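Chitin binding domain (Burkholderia pseudomallei, PDB 3UAM) probably binds chitin or a related polysaccharide and, like other AA10 lytic polysaccharide monooxygenases, may cleave it oxidatively. Local coordinates at residues A[21-32]-A[41-49]. Numbering follows the deposited sequence. Where two conformers were deposited one is given.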
# COMPACT_ATOMS: atom_id res chain seq x y z
N HIS A 21 13.15 2.86 2.16
CA HIS A 21 12.53 2.04 1.14
C HIS A 21 11.61 1.05 1.76
O HIS A 21 11.89 0.53 2.85
CB HIS A 21 13.60 1.23 0.43
CG HIS A 21 14.33 1.98 -0.63
ND1 HIS A 21 15.42 1.47 -1.23
CD2 HIS A 21 14.09 3.22 -1.20
CE1 HIS A 21 15.85 2.34 -2.17
NE2 HIS A 21 15.02 3.42 -2.14
N GLY A 22 10.51 0.77 1.07
CA GLY A 22 9.59 -0.29 1.46
C GLY A 22 8.80 -0.76 0.26
O GLY A 22 8.43 0.06 -0.59
N ARG A 23 8.56 -2.08 0.18
CA ARG A 23 7.72 -2.66 -0.87
C ARG A 23 7.14 -4.01 -0.44
O ARG A 23 7.63 -4.63 0.51
CB ARG A 23 8.52 -2.83 -2.16
CG ARG A 23 9.58 -3.91 -2.08
CD ARG A 23 10.57 -3.87 -3.21
NE ARG A 23 11.53 -4.95 -3.05
CZ ARG A 23 12.52 -4.98 -2.16
NH1 ARG A 23 12.77 -3.95 -1.34
NH2 ARG A 23 13.29 -6.05 -2.10
N VAL A 24 6.10 -4.45 -1.13
CA VAL A 24 5.58 -5.80 -0.96
C VAL A 24 6.25 -6.73 -1.97
O VAL A 24 6.03 -6.63 -3.18
CB VAL A 24 4.06 -5.84 -1.10
CG1 VAL A 24 3.56 -7.28 -1.19
CG2 VAL A 24 3.43 -5.11 0.08
N ILE A 25 7.07 -7.63 -1.46
CA ILE A 25 7.84 -8.51 -2.31
C ILE A 25 7.07 -9.77 -2.68
O ILE A 25 7.34 -10.35 -3.74
CB ILE A 25 9.23 -8.86 -1.71
CG1 ILE A 25 9.14 -9.52 -0.33
CG2 ILE A 25 10.09 -7.60 -1.66
CD1 ILE A 25 10.42 -10.26 0.06
N THR A 26 6.16 -10.23 -1.82
CA THR A 26 5.31 -11.38 -2.17
C THR A 26 3.94 -11.27 -1.48
O THR A 26 3.83 -10.78 -0.35
CB THR A 26 5.94 -12.75 -1.83
OG1 THR A 26 6.52 -12.68 -0.54
CG2 THR A 26 7.06 -13.15 -2.83
N PRO A 27 2.87 -11.59 -2.21
CA PRO A 27 2.93 -11.79 -3.65
C PRO A 27 3.48 -10.52 -4.29
O PRO A 27 3.25 -9.44 -3.76
CB PRO A 27 1.48 -12.02 -4.05
CG PRO A 27 0.66 -11.44 -2.97
CD PRO A 27 1.49 -11.51 -1.72
N GLU A 28 4.15 -10.67 -5.42
CA GLU A 28 4.83 -9.56 -6.05
C GLU A 28 3.81 -8.45 -6.30
O GLU A 28 2.74 -8.68 -6.90
CB GLU A 28 5.47 -9.98 -7.38
CG GLU A 28 6.67 -10.92 -7.25
CD GLU A 28 6.30 -12.40 -7.13
OE1 GLU A 28 5.13 -12.76 -6.86
OE2 GLU A 28 7.21 -13.23 -7.33
N SER A 29 4.16 -7.25 -5.86
CA SER A 29 3.32 -6.10 -6.11
C SER A 29 3.43 -5.74 -7.60
O SER A 29 4.33 -6.21 -8.30
CB SER A 29 3.73 -4.94 -5.22
OG SER A 29 4.93 -4.35 -5.67
N ARG A 30 2.50 -4.91 -8.05
CA ARG A 30 2.52 -4.43 -9.42
C ARG A 30 3.87 -3.81 -9.74
O ARG A 30 4.44 -4.06 -10.81
CB ARG A 30 1.40 -3.43 -9.63
CG ARG A 30 1.31 -2.88 -11.04
CD ARG A 30 0.26 -1.80 -11.13
NE ARG A 30 -1.10 -2.31 -10.91
CZ ARG A 30 -2.20 -1.54 -11.00
NH1 ARG A 30 -2.11 -0.27 -11.34
NH2 ARG A 30 -3.42 -2.05 -10.78
N ALA A 31 4.39 -3.01 -8.81
CA ALA A 31 5.66 -2.30 -9.04
C ALA A 31 6.82 -3.29 -9.10
O ALA A 31 7.72 -3.14 -9.94
CB ALA A 31 5.91 -1.24 -7.99
N VAL A 32 6.81 -4.29 -8.22
CA VAL A 32 7.85 -5.35 -8.23
C VAL A 32 7.87 -6.08 -9.58
O VAL A 32 8.94 -6.34 -10.15
CB VAL A 32 7.68 -6.34 -7.07
CG1 VAL A 32 8.51 -7.61 -7.28
CG2 VAL A 32 8.05 -5.66 -5.76
N ASP A 41 13.33 1.02 -11.81
CA ASP A 41 14.53 0.63 -11.07
C ASP A 41 14.20 0.33 -9.61
O ASP A 41 13.07 0.50 -9.18
CB ASP A 41 15.67 1.65 -11.23
CG ASP A 41 15.31 3.01 -10.72
OD1 ASP A 41 14.69 3.12 -9.64
OD2 ASP A 41 15.69 4.00 -11.38
N PHE A 42 15.18 -0.15 -8.85
CA PHE A 42 14.95 -0.58 -7.48
C PHE A 42 14.46 0.56 -6.57
O PHE A 42 13.54 0.35 -5.79
CB PHE A 42 16.24 -1.20 -6.91
CG PHE A 42 16.06 -1.91 -5.60
CD1 PHE A 42 15.43 -3.14 -5.55
CD2 PHE A 42 16.52 -1.34 -4.41
CE1 PHE A 42 15.27 -3.82 -4.35
CE2 PHE A 42 16.36 -2.00 -3.21
CZ PHE A 42 15.75 -3.25 -3.18
N GLY A 43 15.08 1.74 -6.66
CA GLY A 43 14.63 2.89 -5.87
C GLY A 43 13.15 3.18 -6.11
O GLY A 43 12.35 3.30 -5.18
N GLN A 44 12.80 3.27 -7.38
CA GLN A 44 11.44 3.58 -7.80
C GLN A 44 10.38 2.63 -7.22
O GLN A 44 9.34 3.09 -6.74
CB GLN A 44 11.36 3.57 -9.34
CG GLN A 44 12.07 4.76 -9.99
CD GLN A 44 12.05 4.69 -11.51
OE1 GLN A 44 12.01 3.61 -12.09
NE2 GLN A 44 12.07 5.84 -12.16
N VAL A 45 10.62 1.32 -7.27
CA VAL A 45 9.70 0.31 -6.71
C VAL A 45 9.47 0.53 -5.21
O VAL A 45 8.38 0.29 -4.70
CB VAL A 45 10.24 -1.12 -6.91
CG1 VAL A 45 9.37 -2.14 -6.17
CG2 VAL A 45 10.29 -1.45 -8.39
N ASN A 46 10.53 0.98 -4.54
CA ASN A 46 10.58 1.15 -3.08
C ASN A 46 10.22 2.56 -2.55
O ASN A 46 10.28 2.80 -1.33
CB ASN A 46 12.00 0.84 -2.61
CG ASN A 46 12.27 -0.65 -2.49
OD1 ASN A 46 11.70 -1.31 -1.63
ND2 ASN A 46 13.09 -1.19 -3.38
N GLU A 47 9.83 3.47 -3.46
CA GLU A 47 9.58 4.87 -3.12
C GLU A 47 8.22 5.35 -3.67
O GLU A 47 8.11 6.47 -4.17
CB GLU A 47 10.72 5.74 -3.64
CG GLU A 47 12.03 5.56 -2.91
CD GLU A 47 13.22 6.22 -3.59
OE1 GLU A 47 13.06 7.19 -4.36
OE2 GLU A 47 14.36 5.78 -3.35
N LEU A 48 7.20 4.50 -3.52
CA LEU A 48 5.85 4.85 -3.91
C LEU A 48 5.23 5.53 -2.68
O LEU A 48 4.32 5.00 -2.03
CB LEU A 48 5.09 3.62 -4.39
CG LEU A 48 5.73 2.88 -5.59
CD1 LEU A 48 4.85 1.72 -6.03
CD2 LEU A 48 6.06 3.82 -6.76
N GLU A 49 5.76 6.71 -2.38
CA GLU A 49 5.56 7.40 -1.11
C GLU A 49 4.72 8.66 -1.32
O GLU A 49 5.04 9.54 -2.13
CB GLU A 49 6.94 7.75 -0.54
CG GLU A 49 6.91 8.26 0.88
CD GLU A 49 8.25 8.72 1.39
OE1 GLU A 49 9.30 8.53 0.74
OE2 GLU A 49 8.27 9.31 2.49
O HOH W 1 7.17 1.70 -2.48
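Phe-42 packs on Arg-23 where the short helix 42-45 meets the first strand of the core, residues 21-26; the helix lies in the excursion between strands 21-26 and 49-51 of an AA10-type beta-sandwich. A capping box, in which Asp-41 and Gln-44 each bind the other's backbone N, starts the helix. Phe-42 CE1 lies over the centre of one face of the Arg-23 guanidinium, 3.7 Å from Arg-23 CZ, with the planes inclined by 63°. Gly-43 then brings its CA to 3.8 Å from His-21 NE2. In one of its two conformers, Val-45 spreads two branches: CG1 meets Arg-23 CD and Val-32 CG2, while CG2 packs against the carbonyl of Ala-31.

Asn-46 ties the pieces together. With CG anti to its carbonyl carbon (chi1 -80°), its CB sits over one face of the His-21 ring, a CH-pi contact 3.6 Å from the centroid. Its amide is gripped from both ends: OD1 uses an in-plane lone pair for Arg-23 NH1 at 2.9 Å, and ND2 donates to Phe-42 O from above that carbonyl's plane. The backbone O of Asn-46 takes the Gly-22 N-H.

Glu-47 reaches the edge of the same imidazole, where His-21 NE2 donates to the anti lone pair of OE2 at 2.7 Å, almost in the ring plane. His-21 ND1 is buried without a partner. His-21 probably corresponds to the copper-binding N-terminal histidine of AA10 relatives, although further residues precede it in this chain.

Finally, Leu-48, centre of an inverse gamma turn, rests CD1 on Ala-31 CB, and its N donates at 3.0 Å to a water that bridges Gly-22 O and Val-45 O.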